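Local coordinates for ribosomal protein S2-related protein (Deinococcus radiodurans, PDB 2JH3), which binds a 4Fe-4S cluster and has a chelatase-like fold, consistent with a possible role in inserting iron into sirohydrochlorin, at residues Phe306-Thr311 and Leu366-Leu371; Asp66-Pro71 and Ala259-Gly264; Arg397-Thr400 and Arg405-Arg408. All coordinates share one frame; numbering follows the deposited sequence.

Contact 1 of 3, residues Phe306-Thr311 and Leu366-Leu371; sequences FELRHT and LGLELL
L308 reaches from strand 305-310 to L368 and L371 on helix 361-371. This is helix-on-sheet packing inside the DR2241 stabilising domain. The strand lies inside a mixed sheet and pairs with 297-302 and 355-359; the helix covers one of the sheet's faces. The backbones stay well apart, with 9.5 Å between the CA atoms of L308 and L368, so leucine side chains bridge the gap.

L308 carries the contact. L308 CB points at the helix but is still 5.9 Å from CD1 of L368. CG lies beside the backbone N and anti to the carbonyl carbon (chi1 -63°), which sends the branch point on toward the helix. L308 CG is 4.7 Å from L368 CD1. CD1 of L308 stays back, 5.4 Å from L368 CD1. L308 CD2 leads and meets L368 CD1 at 3.6 Å, the two side chains crossing at a slant. L308 CD2 also lies 4.4 Å from CD2 of L371, one helical turn further on. Both leucines thus meet L308 CD2 from the helix side. L308 and L371 also touch V297 on the neighbouring strand, while L368 packs against W281 and L284 of helix 275-290.

E307 and R309 extend from the other face of the strand and form a salt bridge, which R356 joins. R309 grips E307 side-on with two nitrogens. R309 NH2 meets E307 OE1 on its syn side at 2.9 Å, nearly straight at 173°. The bond from R309 NE to E307 OE2 is 3.0 Å, more bent, and arrives from above the carboxylate plane.

Contact 2 of 3, residues Asp66-Pro71 and Ala259-Gly264; sequences DVTVVP and ALAAEG
V70 and L260 make the tight part of this contact. V70 CG1 meets L260 CD1 at 3.7 Å, methyl to methyl, with the two side chains set at a slant. CG1 is anti to the backbone N of V70 (chi1 -179°); the other branch, CG2, turns toward A261 and stays 4.4 Å from its CB. T68 comes next, two residues back on the same face of the strand. Methyl CG2 of T68 lies over the helix backbone, 4.0 Å from A261 CA and 4.1 Å from A261 CB. The small alanine brings the chains close: the CA atoms of T68 and A261 are 6.4 Å apart.

Strand 66-71 is the middle strand of the first sheet of the chelatase-like fold, between 5-10 and 108-112. Helix 253-262 follows the last strand of the second sheet, 241-243, yet packs here on the first. Y41 also covers T68 and A261.

The contact gives out toward solvent, where the helix ends. A262 points away from the strand, and E263 is the first residue to leave the helical conformation. G264 is exposed. R111 on the adjacent strand binds the carbonyl O of A261 through NH2.

Contact 3 of 3, residues Arg397-Thr400 and Arg405-Arg408; sequences RRQT and RVQR
R397 and Q407 bring the two backbones together, with their CA atoms 6.4 Å apart. R397 lies in the last turn of helix 392-398. By Q399 the chain has left helical angles and runs extended (psi 153°). After a short connection it returns in a 3-10 segment that includes 405-408, in which R408 N bonds to R405 O at 3.1 Å. From Q399 to V406 the gap between CA atoms has widened to 8.0 Å. The arrangement is a helix end followed by a short connection that folds back on it, within the 4Fe-4S cluster binding domain.

Q407 fills the gap. Its CG stands beside its own backbone N (chi1 -72°), and the chain beyond is extended, so the amide is carried straight across to the helix end. Q407 CG passes 4.2 Å from the backbone N of R397, and Q407 NE2 lies 3.7 Å from R397 CA. Q407 NE2 is hydrogen-bonded to the carbonyl O of A396, and it is also 3.2 Å from the carbonyl O of Q399.

V406 makes the apolar half. V406 CG2 approaches Q399 CG at 4.3 Å, a loose touch. The same valine also packs on W392 and A396 of the helix and on R462 of helix 455-467. R398 turns away and forms salt bridges with E87 and E452.

A neutral amide thus reaches the helix end, hydrogen-bonds to A396 O and lies near Q399 O, with aliphatic carbon beside it. The contact itself contains no salt bridge; the charge of R398 is probably balanced by E87 and E452.

Along the chain the contacts follow one another in series: contact 2 closes before contact 1 opens, and contact 1 closes before contact 3 opens. They share no helix or strand. Their centres lie about 29 Å (1 and 2), about 35 Å (1 and 3) and about 31 Å (2 and 3) apart, and none touches another. Contact 2 joins the two chelatase-like halves, tying the helix after the second sheet to the first sheet. Contacts 1 and 3 each hold together elements within one added domain: the stabilising domain for contact 1, and for contact 3 the cluster domain, where the V406 side chain is about 12 Å from the iron-sulfur cluster.

Contact 1 of 3, residues Phe306-Thr311 and Leu366-Leu371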
ATOM      1  N   PHE A 306     -24.303   1.609 -18.413  1.00 18.25           N
ATOM      2  CA  PHE A 306     -22.863   1.626 -18.341  1.00 18.92           C
ATOM      3  C   PHE A 306     -22.411   0.543 -17.415  1.00 18.75           C
ATOM      4  O   PHE A 306     -23.070   0.304 -16.374  1.00 18.87           O
ATOM      5  CB  PHE A 306     -22.397   3.003 -17.881  1.00 20.30           C
ATOM      6  CG  PHE A 306     -22.661   4.033 -18.865  1.00 19.14           C
ATOM      7  CD1 PHE A 306     -21.789   4.207 -19.983  1.00 16.99           C
ATOM      8  CD2 PHE A 306     -23.785   4.822 -18.740  1.00 22.29           C
ATOM      9  CE1 PHE A 306     -22.105   5.169 -20.939  1.00 20.97           C
ATOM     10  CE2 PHE A 306     -24.097   5.780 -19.728  1.00 23.88           C
ATOM     11  CZ  PHE A 306     -23.254   5.943 -20.792  1.00 22.00           C
ATOM     12  N   GLU A 307     -21.282  -0.069 -17.723  1.00 18.18           N
ATOM     13  CA  GLU A 307     -20.668  -1.032 -16.754  1.00 17.81           C
ATOM     14  C   GLU A 307     -19.361  -0.455 -16.198  1.00 18.78           C
ATOM     15  O   GLU A 307     -18.546   0.122 -16.937  1.00 18.94           O
ATOM     16  CB  GLU A 307     -20.377  -2.376 -17.402  1.00 19.31           C
ATOM     17  CG  GLU A 307     -19.993  -3.451 -16.319  1.00 20.18           C
ATOM     18  CD  GLU A 307     -18.970  -4.533 -16.735  1.00 21.28           C
ATOM     19  OE1 GLU A 307     -19.316  -5.743 -16.668  1.00 20.66           O
ATOM     20  OE2 GLU A 307     -17.837  -4.195 -17.109  1.00 24.28           O
ATOM     21  N   LEU A 308     -19.187  -0.526 -14.887  1.00 18.94           N
ATOM     22  CA  LEU A 308     -17.893  -0.241 -14.248  1.00 17.84           C
ATOM     23  C   LEU A 308     -17.319  -1.506 -13.575  1.00 17.46           C
ATOM     24  O   LEU A 308     -18.057  -2.367 -13.025  1.00 16.39           O
ATOM     25  CB  LEU A 308     -18.088   0.866 -13.235  1.00 18.15           C
ATOM     26  CG  LEU A 308     -18.543   2.271 -13.697  1.00 22.48           C
ATOM     27  CD1 LEU A 308     -20.060   2.315 -14.098  1.00 30.67           C
ATOM     28  CD2 LEU A 308     -18.407   3.204 -12.696  1.00 21.14           C
ATOM     29  N   ARG A 309     -16.006  -1.670 -13.628  1.00 15.82           N
ATOM     30  CA  ARG A 309     -15.323  -2.744 -12.888  1.00 15.40           C
ATOM     31  C   ARG A 309     -13.892  -2.290 -12.674  1.00 15.47           C
ATOM     32  O   ARG A 309     -13.450  -1.291 -13.236  1.00 15.61           O
ATOM     33  CB  ARG A 309     -15.344  -4.095 -13.640  1.00 14.34           C
ATOM     34  CG  ARG A 309     -14.538  -4.106 -14.876  1.00 14.14           C
ATOM     35  CD  ARG A 309     -14.519  -5.447 -15.523  1.00 14.67           C
ATOM     36  NE  ARG A 309     -15.843  -6.015 -15.905  1.00 14.27           N
ATOM     37  CZ  ARG A 309     -15.996  -7.269 -16.295  1.00 13.23           C
ATOM     38  NH1 ARG A 309     -14.983  -8.113 -16.382  1.00 16.59           N
ATOM     39  NH2 ARG A 309     -17.156  -7.702 -16.648  1.00 16.36           N
ATOM     40  N   HIS A 310     -13.142  -3.046 -11.869  1.00 15.79           N
ATOM     41  CA  HIS A 310     -11.732  -2.713 -11.648  1.00 14.94           C
ATOM     42  C   HIS A 310     -10.989  -3.034 -12.949  1.00 14.79           C
ATOM     43  O   HIS A 310     -11.221  -4.057 -13.564  1.00 12.23           O
ATOM     44  CB  HIS A 310     -11.208  -3.531 -10.489  1.00 15.93           C
ATOM     45  CG  HIS A 310      -9.947  -3.034  -9.896  1.00 13.76           C
ATOM     46  ND1 HIS A 310      -8.752  -3.062 -10.563  1.00 16.65           N
ATOM     47  CD2 HIS A 310      -9.668  -2.615  -8.652  1.00 15.34           C
ATOM     48  CE1 HIS A 310      -7.796  -2.640  -9.751  1.00 16.06           C
ATOM     49  NE2 HIS A 310      -8.325  -2.364  -8.593  1.00 16.33           N
ATOM     50  N   THR A 311     -10.033  -2.194 -13.357  1.00 15.28           N
ATOM     51  CA  THR A 311      -9.213  -2.527 -14.477  1.00 15.27           C
ATOM     52  C   THR A 311      -8.457  -3.875 -14.398  1.00 16.46           C
ATOM     53  O   THR A 311      -8.262  -4.528 -15.430  1.00 16.55           O
ATOM     54  CB  THR A 311      -8.242  -1.404 -14.765  1.00 18.57           C
ATOM     55  OG1 THR A 311      -7.579  -1.062 -13.575  1.00 16.39           O
ATOM     56  CG2 THR A 311      -8.939  -0.175 -15.270  1.00 15.61           C
ATOM     57  N   LEU A 366     -23.752  10.292  -9.997  1.00 19.07           N
ATOM     58  CA  LEU A 366     -23.672   9.922  -8.547  1.00 19.69           C
ATOM     59  C   LEU A 366     -22.780   8.737  -8.308  1.00 17.59           C
ATOM     60  O   LEU A 366     -22.045   8.741  -7.393  1.00 17.22           O
ATOM     61  CB  LEU A 366     -25.060   9.732  -7.905  1.00 19.74           C
ATOM     62  CG  LEU A 366     -25.087   9.576  -6.359  1.00 20.15           C
ATOM     63  CD1 LEU A 366     -24.533  10.776  -5.638  1.00 22.24           C
ATOM     64  CD2 LEU A 366     -26.544   9.257  -5.885  1.00 20.72           C
ATOM     65  N   GLY A 367     -22.855   7.714  -9.136  1.00 18.02           N
ATOM     66  CA  GLY A 367     -21.957   6.626  -9.100  1.00 18.92           C
ATOM     67  C   GLY A 367     -20.493   6.951  -9.069  1.00 18.12           C
ATOM     68  O   GLY A 367     -19.763   6.562  -8.166  1.00 17.98           O
ATOM     69  N   LEU A 368     -20.106   7.779 -10.000  1.00 18.47           N
ATOM     70  CA  LEU A 368     -18.726   8.229 -10.124  1.00 18.62           C
ATOM     71  C   LEU A 368     -18.321   9.228  -9.080  1.00 18.60           C
ATOM     72  O   LEU A 368     -17.183   9.187  -8.648  1.00 19.52           O
ATOM     73  CB  LEU A 368     -18.483   8.813 -11.544  1.00 19.19           C
ATOM     74  CG  LEU A 368     -17.826   8.055 -12.722  1.00 26.82           C
ATOM     75  CD1 LEU A 368     -17.258   6.655 -12.449  1.00 31.10           C
ATOM     76  CD2 LEU A 368     -18.585   8.039 -13.945  1.00 29.63           C
ATOM     77  N   GLU A 369     -19.240  10.100  -8.651  1.00 19.41           N
ATOM     78  CA  GLU A 369     -18.984  10.997  -7.565  1.00 20.24           C
ATOM     79  C   GLU A 369     -18.813  10.321  -6.198  1.00 20.76           C
ATOM     80  O   GLU A 369     -17.978  10.790  -5.406  1.00 21.05           O
ATOM     81  CB  GLU A 369     -20.061  12.062  -7.432  1.00 21.51           C
ATOM     82  CG  GLU A 369     -19.550  13.219  -6.583  1.00 26.00           C
ATOM     83  CD  GLU A 369     -18.650  14.133  -7.412  1.00 32.80           C
ATOM     84  OE1 GLU A 369     -19.236  14.830  -8.279  1.00 33.34           O
ATOM     85  OE2 GLU A 369     -17.408  14.145  -7.238  1.00 31.52           O
ATOM     86  N   LEU A 370     -19.578   9.273  -5.894  1.00 19.32           N
ATOM     87  CA  LEU A 370     -19.335   8.572  -4.680  1.00 19.78           C
ATOM     88  C   LEU A 370     -18.065   7.656  -4.740  1.00 20.11           C
ATOM     89  O   LEU A 370     -17.499   7.347  -3.708  1.00 22.59           O
ATOM     90  CB  LEU A 370     -20.579   7.759  -4.282  1.00 19.01           C
ATOM     91  CG  LEU A 370     -21.878   8.530  -3.960  1.00 17.84           C
ATOM     92  CD1 LEU A 370     -23.044   7.615  -3.698  1.00 19.73           C
ATOM     93  CD2 LEU A 370     -21.719   9.612  -2.821  1.00 19.85           C
ATOM     94  N   LEU A 371     -17.723   7.144  -5.913  1.00 19.78           N
ATOM     95  CA  LEU A 371     -16.618   6.228  -6.106  1.00 19.14           C
ATOM     96  C   LEU A 371     -15.274   6.954  -6.029  1.00 18.52           C
ATOM     97  O   LEU A 371     -14.323   6.553  -5.346  1.00 17.17           O
ATOM     98  CB  LEU A 371     -16.724   5.607  -7.484  1.00 19.17           C
ATOM     99  CG  LEU A 371     -15.525   4.703  -7.892  1.00 19.38           C
ATOM    100  CD1 LEU A 371     -15.386   3.509  -7.067  1.00 19.09           C
ATOM    101  CD2 LEU A 371     -15.728   4.247  -9.317  1.00 20.37           C
TER

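Contact 2 of 3, residues Asp66-Pro71 and Ala259-Gly264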
ATOM      1  N   ASP A  66     -27.748  27.021  -5.928  1.00 30.04           N
ATOM      2  CA  ASP A  66     -28.393  27.190  -4.630  1.00 28.72           C
ATOM      3  C   ASP A  66     -28.166  25.942  -3.788  1.00 26.45           C
ATOM      4  O   ASP A  66     -28.611  24.848  -4.131  1.00 25.32           O
ATOM      5  CB  ASP A  66     -29.895  27.402  -4.817  1.00 30.03           C
ATOM      6  CG  ASP A  66     -30.634  27.651  -3.493  1.00 33.62           C
ATOM      7  OD1 ASP A  66     -30.938  28.841  -3.233  1.00 45.83           O
ATOM      8  OD2 ASP A  66     -30.940  26.678  -2.736  1.00 42.48           O
ATOM      9  N   VAL A  67     -27.446  26.112  -2.689  1.00 25.09           N
ATOM     10  CA  VAL A  67     -27.053  24.948  -1.862  1.00 25.14           C
ATOM     11  C   VAL A  67     -27.363  25.155  -0.387  1.00 23.74           C
ATOM     12  O   VAL A  67     -27.209  26.265   0.153  1.00 23.43           O
ATOM     13  CB  VAL A  67     -25.552  24.584  -2.119  1.00 26.43           C
ATOM     14  CG1 VAL A  67     -24.678  25.597  -1.629  1.00 29.66           C
ATOM     15  CG2 VAL A  67     -25.155  23.233  -1.465  1.00 25.04           C
ATOM     16  N   THR A  68     -27.880  24.101   0.239  1.00 23.97           N
ATOM     17  CA  THR A  68     -28.161  24.105   1.686  1.00 22.78           C
ATOM     18  C   THR A  68     -27.239  23.029   2.256  1.00 21.25           C
ATOM     19  O   THR A  68     -27.212  21.891   1.734  1.00 21.48           O
ATOM     20  CB  THR A  68     -29.658  23.767   1.993  1.00 22.89           C
ATOM     21  OG1 THR A  68     -30.490  24.681   1.320  1.00 26.41           O
ATOM     22  CG2 THR A  68     -29.941  23.867   3.487  1.00 22.48           C
ATOM     23  N   VAL A  69     -26.473  23.404   3.268  1.00 21.24           N
ATOM     24  CA  VAL A  69     -25.519  22.506   3.905  1.00 20.53           C
ATOM     25  C   VAL A  69     -26.003  22.255   5.338  1.00 19.88           C
ATOM     26  O   VAL A  69     -26.018  23.188   6.145  1.00 19.61           O
ATOM     27  CB  VAL A  69     -24.129  23.106   3.931  1.00 19.32           C
ATOM     28  CG1 VAL A  69     -23.121  22.227   4.582  1.00 21.48           C
ATOM     29  CG2 VAL A  69     -23.672  23.416   2.471  1.00 17.59           C
ATOM     30  N   VAL A  70     -26.355  21.008   5.610  1.00 19.33           N
ATOM     31  CA  VAL A  70     -26.746  20.592   6.993  1.00 20.83           C
ATOM     32  C   VAL A  70     -25.695  19.690   7.655  1.00 19.99           C
ATOM     33  O   VAL A  70     -25.436  18.566   7.177  1.00 20.80           O
ATOM     34  CB  VAL A  70     -28.082  19.829   6.985  1.00 21.60           C
ATOM     35  CG1 VAL A  70     -28.536  19.395   8.468  1.00 22.68           C
ATOM     36  CG2 VAL A  70     -29.195  20.662   6.327  1.00 24.33           C
ATOM     37  N   PRO A  71     -25.163  20.102   8.819  1.00 20.87           N
ATOM     38  CA  PRO A  71     -24.335  19.221   9.620  1.00 22.23           C
ATOM     39  C   PRO A  71     -25.066  18.089  10.361  1.00 23.52           C
ATOM     40  O   PRO A  71     -25.828  18.359  11.296  1.00 24.41           O
ATOM     41  CB  PRO A  71     -23.682  20.187  10.657  1.00 21.71           C
ATOM     42  CG  PRO A  71     -23.853  21.525  10.080  1.00 20.33           C
ATOM     43  CD  PRO A  71     -25.193  21.443   9.416  1.00 21.35           C
ATOM     44  N   ALA A 259     -36.621  19.455   7.951  1.00 33.04           N
ATOM     45  CA  ALA A 259     -37.105  20.596   8.710  1.00 31.88           C
ATOM     46  C   ALA A 259     -36.040  21.613   8.907  1.00 31.73           C
ATOM     47  O   ALA A 259     -36.292  22.814   8.767  1.00 32.11           O
ATOM     48  CB  ALA A 259     -37.706  20.133  10.060  1.00 32.75           C
ATOM     49  N   LEU A 260     -34.827  21.180   9.210  1.00 31.12           N
ATOM     50  CA  LEU A 260     -33.691  22.090   9.297  1.00 31.96           C
ATOM     51  C   LEU A 260     -33.355  22.795   7.987  1.00 32.22           C
ATOM     52  O   LEU A 260     -33.076  23.975   7.958  1.00 32.76           O
ATOM     53  CB  LEU A 260     -32.404  21.345   9.739  1.00 31.33           C
ATOM     54  CG  LEU A 260     -31.823  21.613  11.094  1.00 32.34           C
ATOM     55  CD1 LEU A 260     -30.634  20.676  11.296  1.00 31.69           C
ATOM     56  CD2 LEU A 260     -31.471  23.055  11.411  1.00 32.89           C
ATOM     57  N   ALA A 261     -33.309  22.042   6.911  1.00 33.41           N
ATOM     58  CA  ALA A 261     -33.082  22.612   5.569  1.00 35.45           C
ATOM     59  C   ALA A 261     -34.106  23.684   5.210  1.00 37.40           C
ATOM     60  O   ALA A 261     -33.759  24.707   4.628  1.00 39.32           O
ATOM     61  CB  ALA A 261     -33.074  21.467   4.487  1.00 33.33           C
ATOM     62  N   ALA A 262     -35.361  23.467   5.593  1.00 39.40           N
ATOM     63  CA  ALA A 262     -36.448  24.352   5.229  1.00 41.22           C
ATOM     64  C   ALA A 262     -36.431  25.647   6.040  1.00 43.00           C
ATOM     65  O   ALA A 262     -36.620  26.705   5.475  1.00 42.56           O
ATOM     66  CB  ALA A 262     -37.737  23.640   5.409  1.00 40.67           C
ATOM     67  N   GLU A 263     -36.215  25.559   7.350  1.00 45.56           N
ATOM     68  CA  GLU A 263     -36.133  26.762   8.219  1.00 48.28           C
ATOM     69  C   GLU A 263     -35.268  27.838   7.629  1.00 49.82           C
ATOM     70  O   GLU A 263     -34.115  27.617   7.384  1.00 49.93           O
ATOM     71  CB  GLU A 263     -35.539  26.416   9.583  1.00 48.68           C
ATOM     72  CG  GLU A 263     -36.452  25.532  10.439  1.00 50.45           C
ATOM     73  CD  GLU A 263     -35.928  25.346  11.865  1.00 50.92           C
ATOM     74  OE1 GLU A 263     -34.667  25.226  12.053  1.00 51.29           O
ATOM     75  OE2 GLU A 263     -36.800  25.343  12.783  1.00 54.69           O
ATOM     76  N   GLY A 264     -35.813  29.021   7.420  1.00 52.46           N
ATOM     77  CA  GLY A 264     -35.000  30.145   7.022  1.00 54.02           C
ATOM     78  C   GLY A 264     -34.770  30.261   5.536  1.00 55.77           C
ATOM     79  O   GLY A 264     -34.152  31.235   5.116  1.00 56.09           O
TER

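Contact 3 of 3, residues Arg397-Thr400 and Arg405-Arg408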
ATOM      1  N   ARG A 397      -1.962  26.140   8.667  1.00 27.88           N
ATOM      2  CA  ARG A 397      -2.409  27.289   9.466  1.00 31.07           C
ATOM      3  C   ARG A 397      -3.898  27.237   9.843  1.00 30.30           C
ATOM      4  O   ARG A 397      -4.257  27.808  10.874  1.00 30.23           O
ATOM      5  CB  ARG A 397      -2.178  28.579   8.711  1.00 31.59           C
ATOM      6  CG  ARG A 397      -0.826  29.156   8.857  1.00 36.04           C
ATOM      7  CD  ARG A 397      -0.781  30.477   8.100  1.00 37.91           C
ATOM      8  NE  ARG A 397      -1.310  31.660   8.790  1.00 42.94           N
ATOM      9  CZ  ARG A 397      -0.751  32.248   9.859  1.00 43.68           C
ATOM     10  NH1 ARG A 397       0.310  31.708  10.441  1.00 47.35           N
ATOM     11  NH2 ARG A 397      -1.285  33.353  10.378  1.00 44.26           N
ATOM     12  N   ARG A 398      -4.771  26.618   9.034  1.00 29.61           N
ATOM     13  CA  ARG A 398      -6.176  26.502   9.458  1.00 29.97           C
ATOM     14  C   ARG A 398      -6.365  25.606  10.689  1.00 31.21           C
ATOM     15  O   ARG A 398      -7.380  25.758  11.415  1.00 31.90           O
ATOM     16  CB  ARG A 398      -7.083  25.914   8.390  1.00 30.66           C
ATOM     17  CG  ARG A 398      -7.258  26.735   7.186  1.00 30.71           C
ATOM     18  CD  ARG A 398      -8.480  26.274   6.340  1.00 28.17           C
ATOM     19  NE  ARG A 398      -8.468  24.848   6.053  1.00 23.82           N
ATOM     20  CZ  ARG A 398      -7.883  24.305   4.980  1.00 21.75           C
ATOM     21  NH1 ARG A 398      -7.288  25.057   4.094  1.00 20.85           N
ATOM     22  NH2 ARG A 398      -7.880  23.014   4.815  1.00 20.30           N
ATOM     23  N   GLN A 399      -5.436  24.671  10.904  1.00 30.47           N
ATOM     24  CA  GLN A 399      -5.615  23.589  11.863  1.00 30.88           C
ATOM     25  C   GLN A 399      -5.397  24.064  13.309  1.00 32.06           C
ATOM     26  O   GLN A 399      -4.684  25.066  13.563  1.00 29.63           O
ATOM     27  CB  GLN A 399      -4.712  22.377  11.526  1.00 30.00           C
ATOM     28  CG  GLN A 399      -4.641  21.943  10.018  1.00 29.45           C
ATOM     29  CD  GLN A 399      -5.971  21.673   9.424  1.00 28.77           C
ATOM     30  OE1 GLN A 399      -6.242  22.074   8.304  1.00 27.70           O
ATOM     31  NE2 GLN A 399      -6.853  21.001  10.185  1.00 25.32           N
ATOM     32  N   THR A 400      -6.072  23.348  14.225  1.00 32.85           N
ATOM     33  CA  THR A 400      -6.196  23.663  15.680  1.00 33.31           C
ATOM     34  C   THR A 400      -6.107  22.319  16.470  1.00 34.19           C
ATOM     35  O   THR A 400      -6.192  21.254  15.888  1.00 33.27           O
ATOM     36  CB  THR A 400      -7.514  24.468  16.059  1.00 34.49           C
ATOM     37  OG1 THR A 400      -8.681  23.946  15.402  1.00 33.92           O
ATOM     38  CG2 THR A 400      -7.421  25.885  15.687  1.00 32.00           C
ATOM     39  N   ARG A 405       0.136  21.299  15.443  1.00 33.17           N
ATOM     40  CA  ARG A 405       1.514  20.871  15.441  1.00 33.89           C
ATOM     41  C   ARG A 405       2.084  20.685  14.018  1.00 33.24           C
ATOM     42  O   ARG A 405       3.296  20.797  13.835  1.00 33.41           O
ATOM     43  CB  ARG A 405       1.575  19.559  16.218  1.00 34.87           C
ATOM     44  CG  ARG A 405       2.748  19.339  17.014  0.75 40.04           C
ATOM     45  CD  ARG A 405       2.793  20.179  18.293  0.75 45.42           C
ATOM     46  NE  ARG A 405       4.210  20.363  18.603  1.00 47.68           N
ATOM     47  CZ  ARG A 405       4.834  21.526  18.789  1.00 49.38           C
ATOM     48  NH1 ARG A 405       4.191  22.725  18.805  1.00 46.36           N
ATOM     49  NH2 ARG A 405       6.141  21.467  18.988  1.00 49.74           N
ATOM     50  N   VAL A 406       1.230  20.440  12.998  1.00 32.02           N
ATOM     51  CA  VAL A 406       1.741  20.410  11.599  1.00 30.57           C
ATOM     52  C   VAL A 406       2.447  21.697  11.192  1.00 30.03           C
ATOM     53  O   VAL A 406       3.295  21.695  10.306  1.00 28.24           O
ATOM     54  CB  VAL A 406       0.615  20.063  10.525  1.00 30.08           C
ATOM     55  CG1 VAL A 406       0.093  18.667  10.759  1.00 29.72           C
ATOM     56  CG2 VAL A 406      -0.483  21.049  10.511  1.00 28.39           C
ATOM     57  N   GLN A 407       2.076  22.799  11.853  1.00 29.59           N
ATOM     58  CA  GLN A 407       2.681  24.107  11.655  1.00 30.65           C
ATOM     59  C   GLN A 407       4.212  24.204  11.947  1.00 30.51           C
ATOM     60  O   GLN A 407       4.852  25.175  11.568  1.00 31.36           O
ATOM     61  CB  GLN A 407       1.942  25.160  12.481  1.00 29.82           C
ATOM     62  CG  GLN A 407       0.558  25.525  11.956  1.00 31.70           C
ATOM     63  CD  GLN A 407      -0.403  26.124  13.020  1.00 32.72           C
ATOM     64  OE1 GLN A 407       0.038  26.795  13.958  1.00 33.48           O
ATOM     65  NE2 GLN A 407      -1.710  25.895  12.853  1.00 31.42           N
ATOM     66  N   ARG A 408       4.757  23.204  12.591  1.00 30.84           N
ATOM     67  CA  ARG A 408       6.143  23.168  12.983  1.00 31.76           C
ATOM     68  C   ARG A 408       6.987  22.393  11.992  1.00 32.60           C
ATOM     69  O   ARG A 408       8.204  22.461  12.055  1.00 31.99           O
ATOM     70  CB  ARG A 408       6.269  22.440  14.353  1.00 31.89           C
ATOM     71  CG  ARG A 408       5.347  22.925  15.440  1.00 34.77           C
ATOM     72  CD  ARG A 408       5.788  24.216  16.140  1.00 42.04           C
ATOM     73  NE  ARG A 408       5.398  25.399  15.387  1.00 43.87           N
ATOM     74  CZ  ARG A 408       6.259  26.197  14.773  1.00 48.28           C
ATOM     75  NH1 ARG A 408       7.584  25.966  14.855  1.00 50.37           N
ATOM     76  NH2 ARG A 408       5.799  27.242  14.084  1.00 48.22           N
TER